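Local coordinates for protein adenosylmethionine-8-amino-7-oxononanoate aminotransferase (PDB 6ZHK) that probably transfers the amino group of S-adenosyl-L-methionine to 7-keto-8-aminopelargonic acid, a step of biotin synthesis that depends on pyridoxal phosphate, at residues I99-K104 against V116-D121; A133-V138 against N321-E326; K181-N186 against A225-C230; G253-C258 against V263-D268. All blocks are in the same frame, centred on the assembly; numbering follows the deposited sequence.

Contact 1: I99-K104 against V116-D121; sequences ILLAKK and VFYSED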
loop_
_atom_site.group_PDB
_atom_site.type_symbol
_atom_site.label_atom_id
_atom_site.label_comp_id
_atom_site.label_asym_id
_atom_site.label_seq_id
_atom_site.Cartn_x
_atom_site.Cartn_y
_atom_site.Cartn_z
ATOM N N ILE A 99 8.297 -5.871 -16.611
ATOM C CA ILE A 99 7.828 -6.146 -17.964
ATOM C C ILE A 99 7.631 -7.645 -18.102
ATOM O O ILE A 99 6.633 -8.092 -18.700
ATOM C CB ILE A 99 8.797 -5.581 -19.037
ATOM C CG1 ILE A 99 8.807 -4.046 -18.999
ATOM C CG2 ILE A 99 8.385 -6.060 -20.427
ATOM C CD1 ILE A 99 10.033 -3.386 -19.624
ATOM N N LEU A 100 8.648 -8.428 -17.690
ATOM C CA LEU A 100 8.530 -9.881 -17.827
ATOM C C LEU A 100 7.343 -10.407 -17.009
ATOM O O LEU A 100 6.577 -11.268 -17.426
ATOM C CB LEU A 100 9.828 -10.533 -17.342
ATOM C CG LEU A 100 11.113 -10.111 -18.060
ATOM C CD1 LEU A 100 12.326 -10.793 -17.440
ATOM C CD2 LEU A 100 11.020 -10.508 -19.532
ATOM N N LEU A 101 7.193 -9.877 -15.794
ATOM C CA LEU A 101 6.091 -10.302 -14.958
ATOM C C LEU A 101 4.733 -9.886 -15.547
ATOM O O LEU A 101 3.751 -10.674 -15.445
ATOM C CB LEU A 101 6.275 -9.646 -13.575
ATOM C CG LEU A 101 5.115 -9.967 -12.630
ATOM C CD1 LEU A 101 4.967 -11.502 -12.440
ATOM C CD2 LEU A 101 5.379 -9.293 -11.279
ATOM N N ALA A 102 4.646 -8.705 -16.201
ATOM C CA ALA A 102 3.320 -8.275 -16.671
ATOM C C ALA A 102 2.886 -9.247 -17.781
ATOM O O ALA A 102 1.744 -9.644 -17.858
ATOM C CB ALA A 102 3.305 -6.830 -17.164
ATOM N N LYS A 103 3.826 -9.622 -18.649
ATOM C CA LYS A 103 3.477 -10.576 -19.698
ATOM C C LYS A 103 3.051 -11.914 -19.074
ATOM O O LYS A 103 2.091 -12.533 -19.518
ATOM C CB LYS A 103 4.660 -10.742 -20.644
ATOM C CG LYS A 103 4.450 -11.841 -21.712
ATOM C CD LYS A 103 5.480 -11.727 -22.847
ATOM C CE LYS A 103 5.477 -12.910 -23.805
ATOM N NZ LYS A 103 4.107 -13.396 -24.055
ATOM N N LYS A 104 3.761 -12.391 -18.058
ATOM C CA LYS A 104 3.369 -13.664 -17.471
ATOM C C LYS A 104 1.968 -13.592 -16.866
ATOM O O LYS A 104 1.187 -14.538 -16.970
ATOM C CB LYS A 104 4.336 -14.084 -16.362
ATOM C CG LYS A 104 5.755 -14.480 -16.770
ATOM C CD LYS A 104 5.884 -15.651 -17.731
ATOM C CE LYS A 104 7.296 -16.243 -17.680
ATOM N NZ LYS A 104 7.599 -16.924 -18.955
ATOM N N VAL A 116 -2.061 -4.678 -17.007
ATOM C CA VAL A 116 -1.615 -4.904 -15.631
ATOM C C VAL A 116 -1.241 -3.541 -15.042
ATOM O O VAL A 116 -0.418 -2.850 -15.647
ATOM C CB VAL A 116 -0.360 -5.836 -15.582
ATOM C CG1 VAL A 116 0.266 -5.828 -14.187
ATOM C CG2 VAL A 116 -0.752 -7.245 -15.960
ATOM N N PHE A 117 -1.869 -3.169 -13.915
ATOM C CA PHE A 117 -1.486 -1.969 -13.193
ATOM C C PHE A 117 -1.017 -2.447 -11.820
ATOM O O PHE A 117 -1.807 -3.012 -11.054
ATOM C CB PHE A 117 -2.726 -1.056 -13.029
ATOM C CG PHE A 117 -2.358 0.327 -12.579
ATOM C CD1 PHE A 117 -1.926 0.567 -11.277
ATOM C CD2 PHE A 117 -2.397 1.366 -13.489
ATOM C CE1 PHE A 117 -1.487 1.844 -10.901
ATOM C CE2 PHE A 117 -2.002 2.648 -13.113
ATOM C CZ PHE A 117 -1.504 2.866 -11.845
ATOM N N TYR A 118 0.236 -2.139 -11.446
ATOM C CA TYR A 118 0.807 -2.696 -10.232
ATOM C C TYR A 118 0.593 -1.779 -9.033
ATOM O O TYR A 118 0.492 -0.577 -9.179
ATOM C CB TYR A 118 2.331 -2.772 -10.360
ATOM C CG TYR A 118 2.811 -3.865 -11.322
ATOM C CD1 TYR A 118 2.651 -5.207 -10.991
ATOM C CD2 TYR A 118 3.464 -3.546 -12.520
ATOM C CE1 TYR A 118 3.134 -6.207 -11.842
ATOM C CE2 TYR A 118 3.964 -4.526 -13.362
ATOM C CZ TYR A 118 3.763 -5.856 -13.034
ATOM O OH TYR A 118 4.242 -6.868 -13.818
ATOM N N SER A 119 0.582 -2.381 -7.838
ATOM C CA SER A 119 0.568 -1.667 -6.571
ATOM C C SER A 119 1.204 -2.596 -5.532
ATOM O O SER A 119 1.762 -3.640 -5.901
ATOM C CB SER A 119 -0.841 -1.246 -6.167
ATOM O OG SER A 119 -1.715 -2.351 -6.028
ATOM N N GLU A 120 1.115 -2.238 -4.247
ATOM C CA GLU A 120 1.807 -3.001 -3.218
ATOM C C GLU A 120 0.879 -3.929 -2.447
ATOM O O GLU A 120 1.299 -5.017 -2.136
ATOM C CB GLU A 120 2.530 -2.089 -2.225
ATOM C CG GLU A 120 3.801 -1.517 -2.822
ATOM C CD GLU A 120 3.596 -0.484 -3.911
ATOM O OE1 GLU A 120 2.836 0.508 -3.654
ATOM O OE2 GLU A 120 4.130 -0.722 -5.035
ATOM N N ASP A 121 -0.384 -3.538 -2.197
ATOM C CA ASP A 121 -1.245 -4.289 -1.279
ATOM C C ASP A 121 -2.586 -4.501 -1.976
ATOM O O ASP A 121 -2.973 -3.667 -2.803
ATOM C CB ASP A 121 -1.526 -3.500 0.012
ATOM C CG ASP A 121 -0.242 -3.287 0.799
ATOM O OD1 ASP A 121 0.631 -4.187 0.743
ATOM O OD2 ASP A 121 -0.099 -2.221 1.471
#

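Contact 2: A133-V138 against N321-E326; sequences AYQYYV and NQFLGE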
loop_
_atom_site.group_PDB
_atom_site.type_symbol
_atom_site.label_atom_id
_atom_site.label_comp_id
_atom_site.label_asym_id
_atom_site.label_seq_id
_atom_site.Cartn_x
_atom_site.Cartn_y
_atom_site.Cartn_z
ATOM N N ALA A 133 -12.956 2.041 -12.552
ATOM C CA ALA A 133 -14.345 1.768 -12.909
ATOM C C ALA A 133 -15.100 3.103 -12.915
ATOM O O ALA A 133 -15.737 3.442 -13.883
ATOM C CB ALA A 133 -14.992 0.765 -11.966
ATOM N N TYR A 134 -14.833 3.925 -11.882
ATOM C CA TYR A 134 -15.522 5.199 -11.733
ATOM C C TYR A 134 -15.162 6.089 -12.923
ATOM O O TYR A 134 -16.052 6.709 -13.574
ATOM C CB TYR A 134 -15.168 5.883 -10.404
ATOM C CG TYR A 134 -15.897 7.222 -10.288
ATOM C CD1 TYR A 134 -17.235 7.254 -9.896
ATOM C CD2 TYR A 134 -15.284 8.426 -10.648
ATOM C CE1 TYR A 134 -17.939 8.462 -9.828
ATOM C CE2 TYR A 134 -15.988 9.613 -10.625
ATOM C CZ TYR A 134 -17.299 9.633 -10.198
ATOM O OH TYR A 134 -18.004 10.818 -10.174
ATOM N N GLN A 135 -13.852 6.204 -13.162
ATOM C CA GLN A 135 -13.404 7.154 -14.179
ATOM C C GLN A 135 -13.683 6.639 -15.581
ATOM O O GLN A 135 -13.972 7.439 -16.479
ATOM C CB GLN A 135 -11.965 7.604 -13.947
ATOM C CG GLN A 135 -11.543 8.641 -14.991
ATOM C CD GLN A 135 -10.247 9.276 -14.591
ATOM O OE1 GLN A 135 -9.488 8.733 -13.784
ATOM N NE2 GLN A 135 -9.915 10.350 -15.294
ATOM N N TYR A 136 -13.712 5.311 -15.752
ATOM C CA TYR A 136 -14.128 4.767 -17.041
ATOM C C TYR A 136 -15.457 5.402 -17.476
ATOM O O TYR A 136 -15.608 5.856 -18.624
ATOM C CB TYR A 136 -14.305 3.261 -16.939
ATOM C CG TYR A 136 -14.991 2.583 -18.106
ATOM C CD1 TYR A 136 -14.315 2.307 -19.305
ATOM C CD2 TYR A 136 -16.319 2.215 -18.008
ATOM C CE1 TYR A 136 -14.947 1.610 -20.356
ATOM C CE2 TYR A 136 -16.958 1.540 -19.057
ATOM C CZ TYR A 136 -16.285 1.288 -20.237
ATOM O OH TYR A 136 -16.923 0.577 -21.238
ATOM N N TYR A 137 -16.458 5.374 -16.592
ATOM C CA TYR A 137 -17.783 5.821 -17.000
ATOM C C TYR A 137 -17.805 7.333 -17.184
ATOM O O TYR A 137 -18.477 7.826 -18.078
ATOM C CB TYR A 137 -18.868 5.408 -15.999
ATOM C CG TYR A 137 -19.161 3.924 -16.034
ATOM C CD1 TYR A 137 -19.805 3.357 -17.130
ATOM C CD2 TYR A 137 -18.755 3.079 -14.994
ATOM C CE1 TYR A 137 -20.103 1.995 -17.178
ATOM C CE2 TYR A 137 -19.060 1.724 -15.040
ATOM C CZ TYR A 137 -19.724 1.179 -16.119
ATOM O OH TYR A 137 -19.979 -0.169 -16.133
ATOM N N VAL A 138 -17.042 8.080 -16.369
ATOM C CA VAL A 138 -17.000 9.502 -16.631
ATOM C C VAL A 138 -16.463 9.752 -18.044
ATOM O O VAL A 138 -16.969 10.621 -18.788
ATOM C CB VAL A 138 -16.073 10.174 -15.608
ATOM C CG1 VAL A 138 -15.743 11.584 -16.041
ATOM C CG2 VAL A 138 -16.671 10.123 -14.209
ATOM N N ASN A 321 -8.708 1.461 -22.698
ATOM C CA ASN A 321 -8.713 2.344 -23.860
ATOM C C ASN A 321 -9.414 3.673 -23.613
ATOM O O ASN A 321 -9.110 4.628 -24.325
ATOM C CB ASN A 321 -9.430 1.694 -25.049
ATOM C CG ASN A 321 -8.607 0.607 -25.706
ATOM O OD1 ASN A 321 -7.402 0.547 -25.531
ATOM N ND2 ASN A 321 -9.249 -0.329 -26.408
ATOM N N GLN A 322 -10.369 3.740 -22.666
ATOM C CA GLN A 322 -11.057 4.974 -22.351
ATOM C C GLN A 322 -10.070 6.016 -21.853
ATOM O O GLN A 322 -10.361 7.196 -21.967
ATOM C CB GLN A 322 -12.124 4.832 -21.246
ATOM C CG GLN A 322 -13.511 4.448 -21.725
ATOM C CD GLN A 322 -14.133 5.272 -22.841
ATOM O OE1 GLN A 322 -14.027 6.494 -22.897
ATOM N NE2 GLN A 322 -14.745 4.587 -23.780
ATOM N N PHE A 323 -8.898 5.605 -21.321
ATOM C CA PHE A 323 -7.979 6.572 -20.716
ATOM C C PHE A 323 -6.893 7.033 -21.697
ATOM O O PHE A 323 -5.965 7.777 -21.326
ATOM C CB PHE A 323 -7.287 5.963 -19.492
ATOM C CG PHE A 323 -8.240 5.596 -18.386
ATOM C CD1 PHE A 323 -9.032 4.463 -18.470
ATOM C CD2 PHE A 323 -8.323 6.396 -17.251
ATOM C CE1 PHE A 323 -9.884 4.144 -17.409
ATOM C CE2 PHE A 323 -9.204 6.100 -16.200
ATOM C CZ PHE A 323 -10.003 4.971 -16.273
ATOM N N LEU A 324 -7.041 6.638 -22.962
ATOM C CA LEU A 324 -6.125 7.068 -24.027
ATOM C C LEU A 324 -6.578 8.411 -24.587
ATOM O O LEU A 324 -7.781 8.605 -24.851
ATOM C CB LEU A 324 -6.171 6.004 -25.144
ATOM C CG LEU A 324 -5.624 4.651 -24.738
ATOM C CD1 LEU A 324 -5.795 3.603 -25.866
ATOM C CD2 LEU A 324 -4.163 4.755 -24.336
ATOM N N GLY A 325 -5.588 9.247 -24.908
ATOM C CA GLY A 325 -5.814 10.541 -25.538
ATOM C C GLY A 325 -4.531 11.373 -25.578
ATOM O O GLY A 325 -3.464 10.886 -25.234
ATOM N N GLU A 326 -4.637 12.651 -25.951
ATOM C CA GLU A 326 -3.463 13.498 -25.983
ATOM C C GLU A 326 -3.191 13.943 -24.552
ATOM O O GLU A 326 -4.122 14.035 -23.756
ATOM C CB GLU A 326 -3.782 14.694 -26.871
ATOM C CG GLU A 326 -3.645 14.288 -28.325
ATOM C CD GLU A 326 -3.555 15.520 -29.201
ATOM O OE1 GLU A 326 -2.579 16.329 -29.045
ATOM O OE2 GLU A 326 -4.486 15.701 -30.005
#

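Contact 3: K181-N186 against A225-C230; sequences KGYHAN and AEEVFC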
loop_
_atom_site.group_PDB
_atom_site.type_symbol
_atom_site.label_atom_id
_atom_site.label_comp_id
_atom_site.label_asym_id
_atom_site.label_seq_id
_atom_site.Cartn_x
_atom_site.Cartn_y
_atom_site.Cartn_z
ATOM N N LYS A 181 -21.123 5.906 -0.409
ATOM C CA LYS A 181 -22.222 5.006 -0.134
ATOM C C LYS A 181 -22.614 4.194 -1.371
ATOM O O LYS A 181 -22.458 4.603 -2.519
ATOM C CB LYS A 181 -23.398 5.797 0.467
ATOM C CG LYS A 181 -23.069 6.597 1.721
ATOM C CD LYS A 181 -22.546 5.671 2.825
ATOM C CE LYS A 181 -22.298 6.341 4.182
ATOM N NZ LYS A 181 -21.334 7.463 4.053
ATOM N N GLY A 182 -23.275 3.065 -1.133
ATOM C CA GLY A 182 -23.717 2.218 -2.236
ATOM C C GLY A 182 -24.800 1.271 -1.730
ATOM O O GLY A 182 -25.512 1.611 -0.799
ATOM N N TYR A 183 -24.879 0.071 -2.310
ATOM C CA TYR A 183 -25.894 -0.917 -1.975
ATOM C C TYR A 183 -25.226 -2.233 -1.593
ATOM O O TYR A 183 -24.284 -2.680 -2.268
ATOM C CB TYR A 183 -26.744 -1.185 -3.212
ATOM C CG TYR A 183 -27.379 0.102 -3.704
ATOM C CD1 TYR A 183 -28.478 0.627 -3.027
ATOM C CD2 TYR A 183 -26.861 0.814 -4.776
ATOM C CE1 TYR A 183 -29.048 1.830 -3.412
ATOM C CE2 TYR A 183 -27.434 2.023 -5.194
ATOM C CZ TYR A 183 -28.544 2.513 -4.508
ATOM O OH TYR A 183 -29.156 3.690 -4.799
ATOM N N HIS A 184 -25.717 -2.881 -0.534
ATOM C CA HIS A 184 -25.094 -4.157 -0.208
ATOM C C HIS A 184 -26.187 -5.212 -0.203
ATOM O O HIS A 184 -27.143 -5.059 0.550
ATOM C CB HIS A 184 -24.517 -4.112 1.196
ATOM C CG HIS A 184 -23.259 -3.352 1.277
ATOM N ND1 HIS A 184 -23.247 -1.998 1.552
ATOM C CD2 HIS A 184 -21.979 -3.728 1.088
ATOM C CE1 HIS A 184 -21.981 -1.587 1.574
ATOM N NE2 HIS A 184 -21.208 -2.614 1.297
ATOM N N ALA A 185 -26.050 -6.234 -1.055
ATOM C CA ALA A 185 -26.960 -7.359 -0.994
ATOM C C ALA A 185 -26.670 -8.208 0.253
ATOM O O ALA A 185 -25.612 -8.090 0.895
ATOM C CB ALA A 185 -26.825 -8.167 -2.227
ATOM N N ASN A 186 -27.613 -9.117 0.572
ATOM C CA ASN A 186 -27.375 -9.994 1.703
ATOM C C ASN A 186 -26.282 -10.984 1.335
ATOM O O ASN A 186 -26.131 -11.340 0.165
ATOM C CB ASN A 186 -28.618 -10.756 2.162
ATOM C CG ASN A 186 -29.627 -9.821 2.784
ATOM O OD1 ASN A 186 -29.278 -9.006 3.645
ATOM N ND2 ASN A 186 -30.867 -9.939 2.333
ATOM N N ALA A 225 -28.475 -0.257 -11.932
ATOM C CA ALA A 225 -27.504 -0.312 -13.008
ATOM C C ALA A 225 -27.009 1.066 -13.482
ATOM O O ALA A 225 -25.794 1.256 -13.608
ATOM C CB ALA A 225 -28.071 -1.149 -14.155
ATOM N N GLU A 226 -27.940 2.016 -13.731
ATOM C CA GLU A 226 -27.531 3.239 -14.411
ATOM C C GLU A 226 -26.947 4.210 -13.377
ATOM O O GLU A 226 -26.491 5.274 -13.745
ATOM C CB GLU A 226 -28.697 3.882 -15.185
ATOM C CG GLU A 226 -29.123 2.998 -16.375
ATOM C CD GLU A 226 -30.232 3.491 -17.302
ATOM O OE1 GLU A 226 -30.302 4.688 -17.587
ATOM O OE2 GLU A 226 -31.047 2.664 -17.740
ATOM N N GLU A 227 -26.953 3.842 -12.101
ATOM C CA GLU A 227 -26.368 4.723 -11.088
ATOM C C GLU A 227 -25.133 4.111 -10.444
ATOM O O GLU A 227 -24.611 4.644 -9.447
ATOM C CB GLU A 227 -27.372 5.132 -10.007
ATOM C CG GLU A 227 -27.763 4.056 -9.022
ATOM C CD GLU A 227 -29.004 4.394 -8.179
ATOM O OE1 GLU A 227 -28.847 5.086 -7.162
ATOM O OE2 GLU A 227 -30.144 3.948 -8.529
ATOM N N VAL A 228 -24.629 3.017 -11.013
ATOM C CA VAL A 228 -23.597 2.231 -10.315
ATOM C C VAL A 228 -22.371 2.112 -11.226
ATOM O O VAL A 228 -22.547 1.914 -12.431
ATOM C CB VAL A 228 -24.235 0.865 -9.950
ATOM C CG1 VAL A 228 -23.272 -0.311 -9.975
ATOM C CG2 VAL A 228 -24.980 0.955 -8.615
ATOM N N PHE A 229 -21.150 2.304 -10.680
ATOM C CA PHE A 229 -19.923 2.145 -11.472
ATOM C C PHE A 229 -19.259 0.773 -11.341
ATOM O O PHE A 229 -18.388 0.437 -12.166
ATOM C CB PHE A 229 -18.929 3.282 -11.223
ATOM C CG PHE A 229 -18.433 3.327 -9.804
ATOM C CD1 PHE A 229 -17.368 2.504 -9.430
ATOM C CD2 PHE A 229 -19.068 4.093 -8.833
ATOM C CE1 PHE A 229 -16.890 2.523 -8.115
ATOM C CE2 PHE A 229 -18.557 4.146 -7.535
ATOM C CZ PHE A 229 -17.468 3.364 -7.167
ATOM N N CYS A 230 -19.683 -0.014 -10.349
ATOM C CA CYS A 230 -19.224 -1.402 -10.322
ATOM C C CYS A 230 -20.063 -2.263 -9.376
ATOM O O CYS A 230 -20.859 -1.743 -8.600
ATOM C CB CYS A 230 -17.769 -1.444 -9.860
ATOM S SG CYS A 230 -17.589 -1.101 -8.078
#

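Contact 4: G253-C258 against V263-D268; sequences GVAKAC and VIFILD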
loop_
_atom_site.group_PDB
_atom_site.type_symbol
_atom_site.label_atom_id
_atom_site.label_comp_id
_atom_site.label_asym_id
_atom_site.label_seq_id
_atom_site.Cartn_x
_atom_site.Cartn_y
_atom_site.Cartn_z
ATOM N N GLY A 253 -23.803 -15.992 -12.192
ATOM C CA GLY A 253 -25.048 -15.271 -12.438
ATOM C C GLY A 253 -24.862 -13.766 -12.235
ATOM O O GLY A 253 -25.432 -12.943 -12.965
ATOM N N VAL A 254 -24.033 -13.380 -11.257
ATOM C CA VAL A 254 -23.781 -11.947 -11.082
ATOM C C VAL A 254 -23.033 -11.397 -12.301
ATOM O O VAL A 254 -23.385 -10.372 -12.866
ATOM C CB VAL A 254 -23.011 -11.676 -9.775
ATOM C CG1 VAL A 254 -22.491 -10.242 -9.744
ATOM C CG2 VAL A 254 -23.824 -12.005 -8.533
ATOM N N ALA A 255 -21.984 -12.080 -12.720
ATOM C CA ALA A 255 -21.257 -11.645 -13.900
ATOM C C ALA A 255 -22.187 -11.506 -15.099
ATOM O O ALA A 255 -22.053 -10.584 -15.900
ATOM C CB ALA A 255 -20.121 -12.611 -14.167
ATOM N N LYS A 256 -23.111 -12.458 -15.268
ATOM C CA LYS A 256 -23.951 -12.391 -16.451
ATOM C C LYS A 256 -24.847 -11.162 -16.318
ATOM O O LYS A 256 -25.062 -10.451 -17.294
ATOM C CB LYS A 256 -24.786 -13.673 -16.537
ATOM C CG LYS A 256 -25.882 -13.726 -17.601
ATOM C CD LYS A 256 -26.508 -15.127 -17.560
ATOM C CE LYS A 256 -27.351 -15.558 -18.753
ATOM N NZ LYS A 256 -28.670 -14.904 -18.736
ATOM N N ALA A 257 -25.357 -10.914 -15.107
ATOM C CA ALA A 257 -26.200 -9.756 -14.850
ATOM C C ALA A 257 -25.424 -8.455 -15.091
ATOM O O ALA A 257 -25.982 -7.515 -15.665
ATOM C CB ALA A 257 -26.752 -9.836 -13.448
ATOM N N CYS A 258 -24.142 -8.405 -14.680
ATOM C CA CYS A 258 -23.321 -7.229 -14.984
ATOM C C CYS A 258 -23.167 -7.020 -16.493
ATOM O O CYS A 258 -23.292 -5.912 -17.020
ATOM C CB CYS A 258 -21.954 -7.338 -14.332
ATOM S SG CYS A 258 -22.054 -7.241 -12.529
ATOM N N VAL A 263 -22.802 -3.018 -16.430
ATOM C CA VAL A 263 -22.065 -2.639 -15.228
ATOM C C VAL A 263 -20.701 -3.354 -15.178
ATOM O O VAL A 263 -20.621 -4.536 -15.423
ATOM C CB VAL A 263 -22.878 -2.925 -13.954
ATOM C CG1 VAL A 263 -22.084 -2.629 -12.647
ATOM C CG2 VAL A 263 -24.253 -2.248 -13.984
ATOM N N ILE A 264 -19.622 -2.655 -14.786
ATOM C CA ILE A 264 -18.298 -3.267 -14.557
ATOM C C ILE A 264 -18.367 -4.236 -13.367
ATOM O O ILE A 264 -18.938 -3.930 -12.303
ATOM C CB ILE A 264 -17.211 -2.187 -14.321
ATOM C CG1 ILE A 264 -16.705 -1.630 -15.656
ATOM C CG2 ILE A 264 -16.029 -2.778 -13.540
ATOM C CD1 ILE A 264 -15.881 -0.345 -15.466
ATOM N N PHE A 265 -17.748 -5.426 -13.561
ATOM C CA PHE A 265 -17.686 -6.403 -12.486
ATOM C C PHE A 265 -16.227 -6.532 -12.059
ATOM O O PHE A 265 -15.357 -6.830 -12.889
ATOM C CB PHE A 265 -18.227 -7.776 -12.944
ATOM C CG PHE A 265 -18.178 -8.859 -11.881
ATOM C CD1 PHE A 265 -18.410 -8.561 -10.537
ATOM C CD2 PHE A 265 -17.912 -10.181 -12.211
ATOM C CE1 PHE A 265 -18.371 -9.549 -9.560
ATOM C CE2 PHE A 265 -17.848 -11.179 -11.230
ATOM C CZ PHE A 265 -18.089 -10.858 -9.910
ATOM N N ILE A 266 -15.948 -6.244 -10.756
ATOM C CA ILE A 266 -14.618 -6.347 -10.211
ATOM C C ILE A 266 -14.553 -7.594 -9.364
ATOM O O ILE A 266 -15.373 -7.742 -8.478
ATOM C CB ILE A 266 -14.343 -5.103 -9.331
ATOM C CG1 ILE A 266 -14.536 -3.829 -10.170
ATOM C CG2 ILE A 266 -12.953 -5.275 -8.721
ATOM C CD1 ILE A 266 -14.158 -2.541 -9.332
ATOM N N LEU A 267 -13.582 -8.475 -9.618
ATOM C CA LEU A 267 -13.446 -9.646 -8.752
ATOM C C LEU A 267 -12.155 -9.474 -7.963
ATOM O O LEU A 267 -11.064 -9.289 -8.519
ATOM C CB LEU A 267 -13.411 -10.927 -9.578
ATOM C CG LEU A 267 -13.622 -12.237 -8.818
ATOM C CD1 LEU A 267 -15.063 -12.303 -8.330
ATOM C CD2 LEU A 267 -13.302 -13.451 -9.735
ATOM N N ASP A 268 -12.307 -9.534 -6.618
ATOM C CA ASP A 268 -11.160 -9.403 -5.752
ATOM C C ASP A 268 -10.608 -10.804 -5.436
ATOM O O ASP A 268 -11.153 -11.493 -4.583
ATOM C CB ASP A 268 -11.574 -8.655 -4.478
ATOM C CG ASP A 268 -10.461 -8.599 -3.446
ATOM O OD1 ASP A 268 -9.396 -9.209 -3.697
ATOM O OD2 ASP A 268 -10.661 -7.871 -2.440
#

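Contact 1: I99-K104 against V116-D121
L101 and A102, on consecutive positions of helix 99-104, receive the phenol end of Y118 from strand 116-119. Outward along the L101 side chain, CB lies 3.5 Å from Y118 OH, and CG is nearer still, 3.4 Å from the same oxygen. Chi1 of 177° turns CG away from the leucine's own nitrogen and brings the CD2 branch across the phenol, where CD2 comes 3.9 Å from Y118 CE1. The two side chains meet at a slant. On the neighbouring residue, A102 CB stands 3.5 Å from Y118 OH and 4.1 Å from V116 CB, so the methyl touches both strand residues. V116 also puts CG1 over one ring face of Y118, 3.6 Å above the plane. The hydroxyl lies 3.0 Å from A102 N at an angle too poor for bonding; its hydrogen bond goes to S98 O, one helical turn earlier. A phenylalanine in place of Y118 would probably leave the S98 carbonyl without this donor and open a gap beside L101. The contact packs helix 96-108, at 123° to the strand, on 115-119, within the chain the outermost strand at that side of the seven-stranded sheet, at the subunit interface. L101 also packs on A349, L350 and L353 of helix 343-358, V116 on L314 of the adjacent strand 311-315, and A102 on I21 of the second subunit.

Contact 2: A133-V138 against N321-E326
The hydroxyl of Y136 is held twice, by a hydrogen bond to E318 OE2 and by a weak one to R140 NH2, and this fixes a ring against which Q322 leans. Q322 CG lies 3.3 Å from Y136 CD1 and 3.5 Å from Y136 CE1, a tight oblique approach, with the amide plane 83° from the ring plane. Q322 and F323 are the central residues of a type I beta turn, N321 to L324, closed by L324 N to N321 O at 3.2 Å; the turn thus offers two successive side chains to helix 133-138. F323 CZ sits 3.8 Å from Y136 N. Q135, extended with chi2 168°, runs past the ring rim, its CG 3.7 Å from F323 CE2 and its OE1 in the ring plane, 3.6 Å from the same carbon. Cutting Q135 back to an alanine removes CG and the amide, and that edge of F323 would probably lose its neighbour. W22 of the second subunit meets F323 edge-to-face, and Q27 of that subunit bonds F323 O and G325 N.

Contact 3: K181-N186 against A225-C230
Two flat groups, the ring of Y183 and the carboxylate of E227, stand almost perpendicular, their planes 89° apart. At the ring's edge, in its plane, lies E227 OE1; V228 CG2 is also near that plane but at another point of the rim, 4.3 Å from Y183 CD2. The imidazole of H224, just ahead of segment 225-230, stacks on the ring. Contact between Y183 and E227 rests on one hydrogen bond, in which Y183 OH donates to E227 OE1 over 2.8 Å. The hydroxyl approaches that oxygen from 59° above the carboxylate plane, so the bond is short but does not run in the plane of its acceptor. E227 reaches it by an unusual start, with chi1 of 72° tucking CG between the backbone nitrogen and carbonyl carbon, and an extended chain beyond. The second oxygen, E227 OE2, bonds H224 ND1. One histidine thereby both stacks on the phenol and steadies the carboxylate that accepts from it, so the three groups brace one another at a partly buried place. Y183 begins strand 183-185, the outermost on this side of the large sheet within the chain, while V228 begins strand 228-234. Strand 147-151 runs between them: Y183 pairs by backbone bonds with F148 and S150, and E227 with K147. L220 of helix 211-224 also packs on Y183, so the contact spans the intervening strand 147-151, near the end of that helix.

Contact 4: G253-C258 against V263-D268
V254 crosses F265 at about a right angle, with its CG1 4.2 Å above one face of the ring and displaced toward the rim. A255, next on the helix, comes in at a slant, its CB 3.8 Å from F265 CD2. One turn on, C258 makes an oblique sulfur-aromatic contact: SG is 5.0 Å from the ring centroid of F265 and 44° off the ring normal. F265 CB points toward the helix, and CG anti to the backbone N sets the ring among the three side chains. Strand 265-268 runs at 151° to helix 253-258 and follows it in a beta-alpha-beta crossover from strand 228-234, whose V231 packs on V254 and C258; it leads to D268, predicted to bind pyridoxal 5'-phosphate. Where the chain leaves helix 250-261, V263 N donates to C258 O, 3.0 Å with an N-H...O angle of 168°. The chemistry implies a helix held to the sheet by apolar packing and sulfur, with one nearly straight backbone bond tying the start of segment 263-268 to it.

In the fold
Contacts 1, 2 and 4 are buried, whereas contact 3 is partly exposed, and there alone a charged side chain bonds across the segments. Contacts 1 and 3 use the two outermost strands, within this chain, of one seven-stranded sheet, the arrangement of the large domain in fold-type I pyridoxal-phosphate enzymes; contact 4 serves the inner strand 265-268, neighbour of 228-234 of contact 3. Helix 122-140, which carries half of contact 2, follows the strand of contact 1 and packs on contacts 3 and 4: A133 meets F229, and Y137 OH makes a weak hydrogen bond to I264 N. The second subunit reaches contacts 1 and 2 extensively, contact 3 through F229, and contact 4 not at all.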